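Local coordinates for branched-chain-amino-acid aminotransferase (Pseudomonas aeruginosa, PDB 6NST) that catalyses the reversible, pyridoxal 5'-phosphate-dependent transfer of the amino group of leucine, isoleucine or valine to 2-oxoglutarate, giving glutamate and the branched-chain 2-oxo acid, at the interface of chains A and B and the interface of chains A and C. Residues are numbered along the deposited sequence; one frame, centred on the assembly and turned at random. Chains: chain A/B/C, Branched-chain-amino-acid aminotransferase.

Contact 1: the interface of chains A and B. Residues chain A 244, 247-248; chain B 68, 156-159.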
# COMPACT_ATOMS: atom_id res chain seq x y z
N ASP A 244 18.73 0.70 -5.30
CA ASP A 244 19.92 1.51 -5.54
C ASP A 244 21.01 1.27 -4.51
O ASP A 244 22.17 1.60 -4.76
CB ASP A 244 19.55 3.00 -5.61
CG ASP A 244 18.66 3.45 -4.46
OD1 ASP A 244 18.82 4.61 -4.01
OD2 ASP A 244 17.80 2.66 -4.01
N TYR A 247 23.08 -1.15 -6.26
CA TYR A 247 23.89 -0.56 -7.32
C TYR A 247 25.27 -0.16 -6.81
O TYR A 247 26.27 -0.28 -7.54
CB TYR A 247 23.19 0.67 -7.91
CG TYR A 247 21.86 0.42 -8.60
CD1 TYR A 247 21.45 -0.87 -8.94
CD2 TYR A 247 21.03 1.48 -8.93
CE1 TYR A 247 20.23 -1.08 -9.57
CE2 TYR A 247 19.81 1.28 -9.56
CZ TYR A 247 19.42 -0.01 -9.88
OH TYR A 247 18.21 -0.21 -10.51
N ILE A 248 25.36 0.31 -5.57
CA ILE A 248 26.60 0.85 -5.02
C ILE A 248 27.27 -0.13 -4.06
O ILE A 248 28.14 0.28 -3.28
CB ILE A 248 26.37 2.21 -4.36
CG1 ILE A 248 25.39 2.08 -3.18
CG2 ILE A 248 25.87 3.22 -5.38
CD1 ILE A 248 25.13 3.37 -2.45
N ILE B 68 24.41 5.62 -9.15
CA ILE B 68 23.01 5.22 -9.07
C ILE B 68 22.23 5.78 -10.26
O ILE B 68 21.40 5.08 -10.86
CB ILE B 68 22.41 5.68 -7.73
CG1 ILE B 68 23.01 4.87 -6.58
CG2 ILE B 68 20.90 5.56 -7.76
CD1 ILE B 68 22.51 5.25 -5.21
N MET B 156 15.29 7.20 -6.24
CA MET B 156 16.43 6.50 -5.67
C MET B 156 16.80 7.20 -4.37
O MET B 156 17.46 8.25 -4.37
CB MET B 156 17.58 6.46 -6.66
CG MET B 156 17.21 5.85 -8.02
SD MET B 156 16.73 4.10 -7.99
CE MET B 156 14.94 4.19 -7.84
N THR B 157 16.38 6.61 -3.25
CA THR B 157 16.51 7.27 -1.95
C THR B 157 17.94 7.25 -1.42
O THR B 157 18.28 8.08 -0.57
CB THR B 157 15.57 6.64 -0.93
OG1 THR B 157 15.94 5.27 -0.71
CG2 THR B 157 14.13 6.69 -1.43
N ARG B 158 18.79 6.34 -1.91
CA ARG B 158 20.19 6.35 -1.48
C ARG B 158 21.00 7.41 -2.21
O ARG B 158 22.06 7.82 -1.71
CB ARG B 158 20.84 4.98 -1.70
CG ARG B 158 20.04 3.81 -1.14
CD ARG B 158 19.58 4.05 0.28
NE ARG B 158 19.00 2.85 0.88
CZ ARG B 158 18.30 2.83 2.01
NH1 ARG B 158 18.09 3.96 2.67
NH2 ARG B 158 17.82 1.69 2.48
N ALA B 159 20.53 7.87 -3.37
CA ALA B 159 21.22 8.91 -4.13
C ALA B 159 20.73 10.28 -3.71
O ALA B 159 19.53 10.49 -3.51
CB ALA B 159 21.00 8.71 -5.63
O HOH W 1 15.39 3.99 -3.24
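Carboxylate oxygen OD1 of A:Asp244 accepts a hydrogen bond from the backbone N of B:Arg158 at 2.7 Å. The N-H comes to the syn side of this oxygen, 16° out of the carboxylate plane. The other oxygen, OD2, lies 2.9 Å from water 1, and that water also pairs with the backbone N and the hydroxyl OG1 of B:Thr157. One acid thus holds two successive residues of the B loop, directly and through water. CG of A:Asp244 stands between its backbone N and carbonyl carbon, a rotation (chi1 48°) that carries the carboxylate from helix 243-247 toward that loop. An aspartate suits the place because its short side chain offers one oxygen to a backbone N-H and the other to the bridging water. The side-chain CG of B:Arg158 lies 3.6 Å from the carboxylate carbon CG of A:Asp244, while the poorly ordered guanidinium forms no salt bridge with it. On the apolar side, B:Ile68 at the end of helix 55-68 sets CG2 3.6 Å from A:Asp244 CB, while its CG1 meets A:Ile248 CG2 at 3.5 Å, the two isoleucines crossing obliquely. In this class-IV aminotransferase the patch ties a helix of one subunit to another's loop just before B:Lys160, the expected pyridoxal-phosphate lysine, unmodified here, and may steady that loop.

Contact 2: the interface of chains A and C. Residues chain A 144-146, 174; chain C 144-146, 243.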
# COMPACT_ATOMS: atom_id res chain seq x y z
N THR A 144 16.24 -5.67 -12.68
CA THR A 144 15.16 -5.62 -11.70
C THR A 144 13.83 -5.92 -12.38
O THR A 144 13.51 -5.33 -13.42
CB THR A 144 15.12 -4.25 -11.03
OG1 THR A 144 16.38 -3.97 -10.42
CG2 THR A 144 14.03 -4.22 -9.96
N SER A 145 13.07 -6.83 -11.80
CA SER A 145 11.81 -7.26 -12.40
C SER A 145 10.74 -6.20 -12.25
O SER A 145 10.61 -5.57 -11.20
CB SER A 145 11.34 -8.57 -11.76
OG SER A 145 10.05 -8.92 -12.22
N SER A 146 9.96 -6.00 -13.32
CA SER A 146 8.79 -5.14 -13.25
C SER A 146 7.60 -5.83 -12.60
O SER A 146 6.60 -5.17 -12.32
CB SER A 146 8.39 -4.67 -14.66
OG SER A 146 7.87 -5.74 -15.43
N GLU A 174 11.16 -12.16 -18.33
CA GLU A 174 11.39 -10.74 -18.57
C GLU A 174 12.88 -10.41 -18.54
O GLU A 174 13.38 -9.68 -19.40
CB GLU A 174 10.65 -9.90 -17.54
CG GLU A 174 10.92 -8.40 -17.68
CD GLU A 174 10.28 -7.57 -16.59
OE1 GLU A 174 10.21 -8.05 -15.43
OE2 GLU A 174 9.84 -6.44 -16.88
N THR C 144 7.40 -2.95 -19.76
CA THR C 144 6.90 -2.39 -18.51
C THR C 144 8.07 -2.03 -17.61
O THR C 144 9.02 -2.80 -17.46
CB THR C 144 5.97 -3.38 -17.82
OG1 THR C 144 4.87 -3.70 -18.68
CG2 THR C 144 5.44 -2.80 -16.52
N SER C 145 8.00 -0.84 -17.00
CA SER C 145 9.09 -0.35 -16.18
C SER C 145 9.08 -1.01 -14.81
O SER C 145 8.02 -1.24 -14.22
CB SER C 145 8.99 1.17 -16.02
OG SER C 145 10.04 1.66 -15.20
N SER C 146 10.27 -1.32 -14.30
CA SER C 146 10.39 -1.80 -12.93
C SER C 146 10.38 -0.67 -11.92
O SER C 146 10.31 -0.94 -10.71
CB SER C 146 11.67 -2.63 -12.76
OG SER C 146 12.82 -1.80 -12.83
N ARG C 243 -1.66 -4.55 -16.52
CA ARG C 243 -0.67 -4.78 -17.56
C ARG C 243 -1.09 -5.91 -18.49
O ARG C 243 -0.90 -5.82 -19.71
CB ARG C 243 0.70 -5.07 -16.93
CG ARG C 243 0.74 -6.30 -16.05
CD ARG C 243 2.02 -6.34 -15.27
NE ARG C 243 3.19 -6.48 -16.14
CZ ARG C 243 4.44 -6.32 -15.72
NH1 ARG C 243 5.45 -6.47 -16.56
NH2 ARG C 243 4.67 -6.00 -14.45
O HOH W 2 11.10 -4.33 -17.37
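With chi1 at 70°, A:Ser146 holds OG between its backbone N and carbonyl carbon, turned toward C:Arg243, whose chain bends at chi3 (-64°) to bring its guanidinium to the hydroxyl. This two-fold contact in the deposited assembly, probably a true subunit interface, joins copies of a class-IV pyridoxal-phosphate aminotransferase where strand 140-145 of each chain leads into A:Ser146 or C:Ser146. NH1 of C:Arg243 donates to A:Ser146 OG at 2.8 Å, with the oxygen almost in the guanidinium plane; NH2 adds a weak bond to the backbone O of A:Ser146 at 3.0 Å. CG2 of C:Thr144, from its own chain, lies against one guanidinium face.

Behind the serine, A:Glu174 of helix 166-177 extends its chain so that both carboxylate oxygens serve. OE1 accepts a hydrogen bond from the backbone N of A:Ser146 at 3.0 Å, and OE2 accepts one from the serine hydroxyl OG at 2.5 Å. The serine suits this place because its hydroxyl can donate one hydrogen bond to the acid while accepting another from the arginine. OE2 also meets water 2, which lies 2.6 Å from the backbone O of C:Thr144 and so carries the acid's contact across the interface. Near the axis the two serines meet backbone to backbone, CA of A:Ser146 3.7 Å from CA of C:Ser146. The small serine side chains probably allow this close approach, and CB of C:Ser146 packs 3.3 Å from the backbone O of A:Thr144.

Contact 3: the interface of chains A and B. Residues chain A 190-191, 242; chain B 152, 157-158, 214-215.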
# COMPACT_ATOMS: atom_id res chain seq x y z
N GLY A 190 8.52 -2.09 -2.33
CA GLY A 190 9.57 -1.56 -3.18
C GLY A 190 10.97 -1.95 -2.79
O GLY A 190 11.92 -1.57 -3.49
N TYR A 191 11.14 -2.69 -1.69
CA TYR A 191 12.45 -3.11 -1.23
C TYR A 191 12.87 -4.42 -1.91
O TYR A 191 12.03 -5.17 -2.42
CB TYR A 191 12.46 -3.27 0.29
CG TYR A 191 12.17 -1.98 1.02
CD1 TYR A 191 10.87 -1.61 1.33
CD2 TYR A 191 13.19 -1.11 1.36
CE1 TYR A 191 10.59 -0.43 1.98
CE2 TYR A 191 12.93 0.08 2.02
CZ TYR A 191 11.63 0.41 2.32
OH TYR A 191 11.35 1.59 2.97
N THR A 242 17.26 -1.37 -0.52
CA THR A 242 16.67 -0.76 -1.70
C THR A 242 17.43 -1.21 -2.95
O THR A 242 18.55 -1.74 -2.88
CB THR A 242 16.68 0.76 -1.59
OG1 THR A 242 18.03 1.23 -1.59
CG2 THR A 242 15.99 1.19 -0.30
N VAL B 152 10.71 4.21 -2.11
CA VAL B 152 12.01 3.62 -2.41
C VAL B 152 12.11 3.02 -3.81
O VAL B 152 13.23 2.73 -4.26
CB VAL B 152 12.38 2.53 -1.39
CG1 VAL B 152 12.55 3.14 -0.00
CG2 VAL B 152 11.32 1.43 -1.37
N THR B 157 16.38 6.61 -3.25
CA THR B 157 16.51 7.27 -1.95
C THR B 157 17.94 7.25 -1.42
O THR B 157 18.28 8.08 -0.57
CB THR B 157 15.57 6.64 -0.93
OG1 THR B 157 15.94 5.27 -0.71
CG2 THR B 157 14.13 6.69 -1.43
N ARG B 158 18.79 6.34 -1.91
CA ARG B 158 20.19 6.35 -1.48
C ARG B 158 21.00 7.41 -2.21
O ARG B 158 22.06 7.82 -1.71
CB ARG B 158 20.84 4.98 -1.70
CG ARG B 158 20.04 3.81 -1.14
CD ARG B 158 19.58 4.05 0.28
NE ARG B 158 19.00 2.85 0.88
CZ ARG B 158 18.30 2.83 2.01
NH1 ARG B 158 18.09 3.96 2.67
NH2 ARG B 158 17.82 1.69 2.48
N THR B 214 15.26 3.07 5.89
CA THR B 214 14.34 2.58 4.87
C THR B 214 14.30 3.55 3.70
O THR B 214 15.07 3.40 2.74
CB THR B 214 12.94 2.39 5.47
N ALA B 215 13.41 4.54 3.76
CA ALA B 215 13.43 5.66 2.83
C ALA B 215 14.34 6.79 3.30
O ALA B 215 14.18 7.94 2.88
CB ALA B 215 12.00 6.19 2.61
O HOH W 3 14.15 -0.15 -4.06
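Loop residues A:Gly190 and A:Tyr191, leading into strand 192-195, and A:Thr242, just before helix 243-247, meet B loops holding B:Val152, B:Arg158 and B:Thr214. The subunits belong to the class-IV pyridoxal-phosphate aminotransferases, and the B loop from 152 onward runs toward the expected cofactor-binding lysine, B:Lys160. B:Val152 fills the middle of the patch. Its CG2 sits over the centre of the A:Tyr191 ring, 3.8 Å from the centroid, in a CH-pi contact. The other methyl, CG1, lies toward the phenol end, 3.7 Å from CE2 of A:Tyr191. A branched valine suits this spot because one methyl can cover the ring centre while the other packs beside its phenol end, the side chains meeting at about a right angle. With CG anti to the carbonyl carbon (chi1 -62°), A:Tyr191 turns its ring face to the valine.

A:Gly190, with a positive phi of 103° that glycine adopts readily, turns the chain beside B:Val152 and has no side chain to crowd it: CG2 of the valine lies 3.9 Å from the glycine CA. Water 3 joins the two backbones, 2.7 Å from O of A:Gly190 and 3.0 Å from O of B:Val152. On the other flank A:Thr242 presents both branches. Its hydroxyl OG1 receives a weak bond from NE of the poorly ordered B:Arg158 at 3.1 Å, while CG2 lies 4.0 Å from CG1 of B:Val152. B:Thr214, also poorly ordered and incomplete, approaches the tyrosine hydroxyl, a contact of doubtful detail.

Contact 1 and contact 3 are neighbouring parts of the A-B interface, their C-alpha centres about 8 Å apart, and they share B:Thr157 and B:Arg158. Chain A therefore meets the B loop both from helix 243-247 and from the residue before it. Contact 2 joins chains A and C about 18 Å from contact 1 and 17 Å from contact 3. It uses the start of the same helix, but on chain C, so in each copy this segment can serve two kinds of interface. Together the contacts link neighbours within the deposited six-chain assembly, which may be the working oligomer.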